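Local coordinates for molybdopterin biosynthesis protein MoaB (Sulfolobus tokodaii, PDB 3IWT) that probably takes part in molybdenum cofactor biosynthesis by binding molybdopterin or its precursor, at residues A[89-94]-A[149-154]. Sequence-based numbering, arbitrary orientation.
Sequences GGTGYS and LLPGSP
G89 N donates to L150 O at 2.9 Å. The bond is nearly straight, with an N-H...O angle of 160°. G89 CA lies 3.7 Å from G152 CA, so the two backbones run very close here. The backbone angles of G89 would jam a CB against the carbonyl before it, which suits glycine. A water then joins the segments again. It donates to G89 O and, at 2.8 Å, to L150 O, so L150 O is gripped twice. T99 OG1 also bonds to G89 O. G90 turns the chain at positive phi and touches little of 149-154.

T91 carries the side-chain contact. OG1 stands between the backbone N and the carbonyl carbon (chi1 64°), and CG2 lies beside the N. Both branches thus face the other segment. OG1 sits over one face of the P151 ring, 3.2 Å from P151 CA. CG2 rests 3.5 Å from L150 O. A second water accepts from G152 N at 3.1 Å and weakly from T91 N. An alanine at T91 would remove both OG1 and CG2, and would probably open a gap over the P151 ring and beside L150 O.

Beyond T91 the loop leaves 149-154. Y93 OH bonds to E112 N of the second subunit, so the loop also reaches the subunit interface. On the other side, S153 OG caps helix 154-176 through A156 N.

The contact joins two loops at the C-terminal ends of the neighbouring parallel strands 84-88 and 145-150. GGTG and PGSP motifs at these strand ends are characteristic of the MogA/MoaB family. A glycerol near P151 is consistent with a pocket here, probably the molybdopterin site.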
ATOM      1  N   GLY A  89      -4.850 -15.991 -19.669  1.00 42.70           N
ATOM      2  CA  GLY A  89      -3.521 -16.496 -19.340  1.00 42.16           C
ATOM      3  C   GLY A  89      -2.759 -15.717 -18.279  1.00 42.19           C
ATOM      4  O   GLY A  89      -2.858 -14.485 -18.184  1.00 41.84           O
ATOM      5  N   GLY A  90      -2.031 -16.467 -17.459  1.00 42.48           N
ATOM      6  CA  GLY A  90      -1.046 -15.918 -16.542  1.00 42.98           C
ATOM      7  C   GLY A  90      -1.553 -15.369 -15.231  1.00 42.63           C
ATOM      8  O   GLY A  90      -0.901 -14.485 -14.651  1.00 42.46           O
ATOM      9  N   THR A  91      -2.674 -15.917 -14.750  1.00 43.61           N
ATOM     10  CA  THR A  91      -3.300 -15.444 -13.515  1.00 44.14           C
ATOM     11  C   THR A  91      -3.165 -16.433 -12.332  1.00 44.93           C
ATOM     12  O   THR A  91      -3.830 -16.280 -11.330  1.00 45.87           O
ATOM     13  CB  THR A  91      -4.781 -15.088 -13.762  1.00 44.40           C
ATOM     14  OG1 THR A  91      -5.537 -16.251 -14.148  1.00 45.84           O
ATOM     15  CG2 THR A  91      -4.934 -14.023 -14.854  1.00 44.13           C
ATOM     16  N   GLY A  92      -2.285 -17.421 -12.452  1.00 44.36           N
ATOM     17  CA  GLY A  92      -2.041 -18.360 -11.387  1.00 44.84           C
ATOM     18  C   GLY A  92      -0.719 -18.169 -10.684  1.00 44.69           C
ATOM     19  O   GLY A  92      -0.186 -17.053 -10.609  1.00 44.23           O
ATOM     20  N   TYR A  93      -0.206 -19.263 -10.124  1.00 44.89           N
ATOM     21  CA  TYR A  93       0.996 -19.205  -9.295  1.00 45.43           C
ATOM     22  C   TYR A  93       2.209 -19.912  -9.907  1.00 46.50           C
ATOM     23  O   TYR A  93       3.185 -20.166  -9.208  1.00 47.35           O
ATOM     24  CB  TYR A  93       0.693 -19.723  -7.879  1.00 44.48           C
ATOM     25  CG  TYR A  93      -0.257 -18.794  -7.168  1.00 43.92           C
ATOM     26  CD1 TYR A  93       0.209 -17.647  -6.523  1.00 42.64           C
ATOM     27  CD2 TYR A  93      -1.622 -19.008  -7.218  1.00 44.01           C
ATOM     28  CE1 TYR A  93      -0.677 -16.755  -5.915  1.00 43.96           C
ATOM     29  CE2 TYR A  93      -2.515 -18.123  -6.626  1.00 43.92           C
ATOM     30  CZ  TYR A  93      -2.050 -17.019  -5.958  1.00 42.59           C
ATOM     31  OH  TYR A  93      -2.956 -16.145  -5.366  1.00 42.60           O
ATOM     32  N   SER A  94       2.180 -20.182 -11.212  1.00 47.01           N
ATOM     33  CA  SER A  94       3.425 -20.485 -11.912  1.00 47.15           C
ATOM     34  C   SER A  94       4.409 -19.308 -11.725  1.00 47.30           C
ATOM     35  O   SER A  94       4.006 -18.153 -11.668  1.00 46.60           O
ATOM     36  CB  SER A  94       3.158 -20.749 -13.381  1.00 47.64           C
ATOM     37  OG  SER A  94       4.347 -20.697 -14.127  1.00 50.07           O
ATOM     38  N   LEU A 149      -9.223  -9.978 -16.494  1.00 41.84           N
ATOM     39  CA  LEU A 149      -8.026 -10.783 -16.584  1.00 41.90           C
ATOM     40  C   LEU A 149      -8.369 -12.207 -16.188  1.00 42.36           C
ATOM     41  O   LEU A 149      -8.535 -12.520 -15.007  1.00 40.96           O
ATOM     42  CB  LEU A 149      -6.930 -10.229 -15.658  1.00 42.13           C
ATOM     43  CG  LEU A 149      -6.595  -8.739 -15.732  1.00 40.95           C
ATOM     44  CD1 LEU A 149      -5.507  -8.373 -14.662  1.00 41.05           C
ATOM     45  CD2 LEU A 149      -6.172  -8.331 -17.175  1.00 40.84           C
ATOM     46  N   LEU A 150      -8.480 -13.081 -17.185  1.00 42.25           N
ATOM     47  CA  LEU A 150      -8.948 -14.444 -16.970  1.00 42.44           C
ATOM     48  C   LEU A 150      -7.831 -15.489 -16.998  1.00 42.86           C
ATOM     49  O   LEU A 150      -6.791 -15.261 -17.595  1.00 42.12           O
ATOM     50  CB  LEU A 150     -10.003 -14.804 -18.012  1.00 41.63           C
ATOM     51  CG  LEU A 150     -11.211 -13.859 -18.140  1.00 41.68           C
ATOM     52  CD1 LEU A 150     -12.259 -14.395 -19.219  1.00 39.28           C
ATOM     53  CD2 LEU A 150     -11.866 -13.600 -16.718  1.00 40.95           C
ATOM     54  N   PRO A 151      -8.087 -16.672 -16.413  1.00 43.50           N
ATOM     55  CA  PRO A 151      -7.095 -17.757 -16.523  1.00 44.11           C
ATOM     56  C   PRO A 151      -6.847 -18.305 -17.939  1.00 44.24           C
ATOM     57  O   PRO A 151      -7.610 -18.017 -18.899  1.00 43.81           O
ATOM     58  CB  PRO A 151      -7.658 -18.860 -15.617  1.00 44.30           C
ATOM     59  CG  PRO A 151      -8.701 -18.156 -14.736  1.00 44.56           C
ATOM     60  CD  PRO A 151      -9.279 -17.104 -15.649  1.00 43.90           C
ATOM     61  N   GLY A 152      -5.763 -19.064 -18.073  1.00 44.58           N
ATOM     62  CA  GLY A 152      -5.430 -19.716 -19.349  1.00 45.60           C
ATOM     63  C   GLY A 152      -6.371 -20.845 -19.752  1.00 46.22           C
ATOM     64  O   GLY A 152      -6.629 -21.041 -20.929  1.00 46.90           O
ATOM     65  N   SER A 153      -6.852 -21.589 -18.761  1.00 46.99           N
ATOM     66  CA  SER A 153      -7.774 -22.731 -18.937  1.00 47.15           C
ATOM     67  C   SER A 153      -9.057 -22.402 -19.732  1.00 47.36           C
ATOM     68  O   SER A 153      -9.798 -21.503 -19.351  1.00 46.95           O
ATOM     69  CB  SER A 153      -8.156 -23.240 -17.548  1.00 47.31           C
ATOM     70  OG  SER A 153      -9.323 -23.992 -17.587  1.00 48.69           O
ATOM     71  N   PRO A 154      -9.339 -23.150 -20.819  1.00 48.27           N
ATOM     72  CA  PRO A 154     -10.602 -22.991 -21.578  1.00 47.66           C
ATOM     73  C   PRO A 154     -11.879 -23.128 -20.737  1.00 47.09           C
ATOM     74  O   PRO A 154     -12.832 -22.386 -20.947  1.00 46.29           O
ATOM     75  CB  PRO A 154     -10.538 -24.123 -22.607  1.00 48.26           C
ATOM     76  CG  PRO A 154      -9.089 -24.410 -22.756  1.00 49.09           C
ATOM     77  CD  PRO A 154      -8.484 -24.196 -21.420  1.00 48.33           C
TER
HETATM   78  O   HOH W   1      -5.289 -12.958 -18.297  1.00 25.72           O
HETATM   79  O   HOH W   2      -3.822 -18.880 -15.639  1.00 23.57           O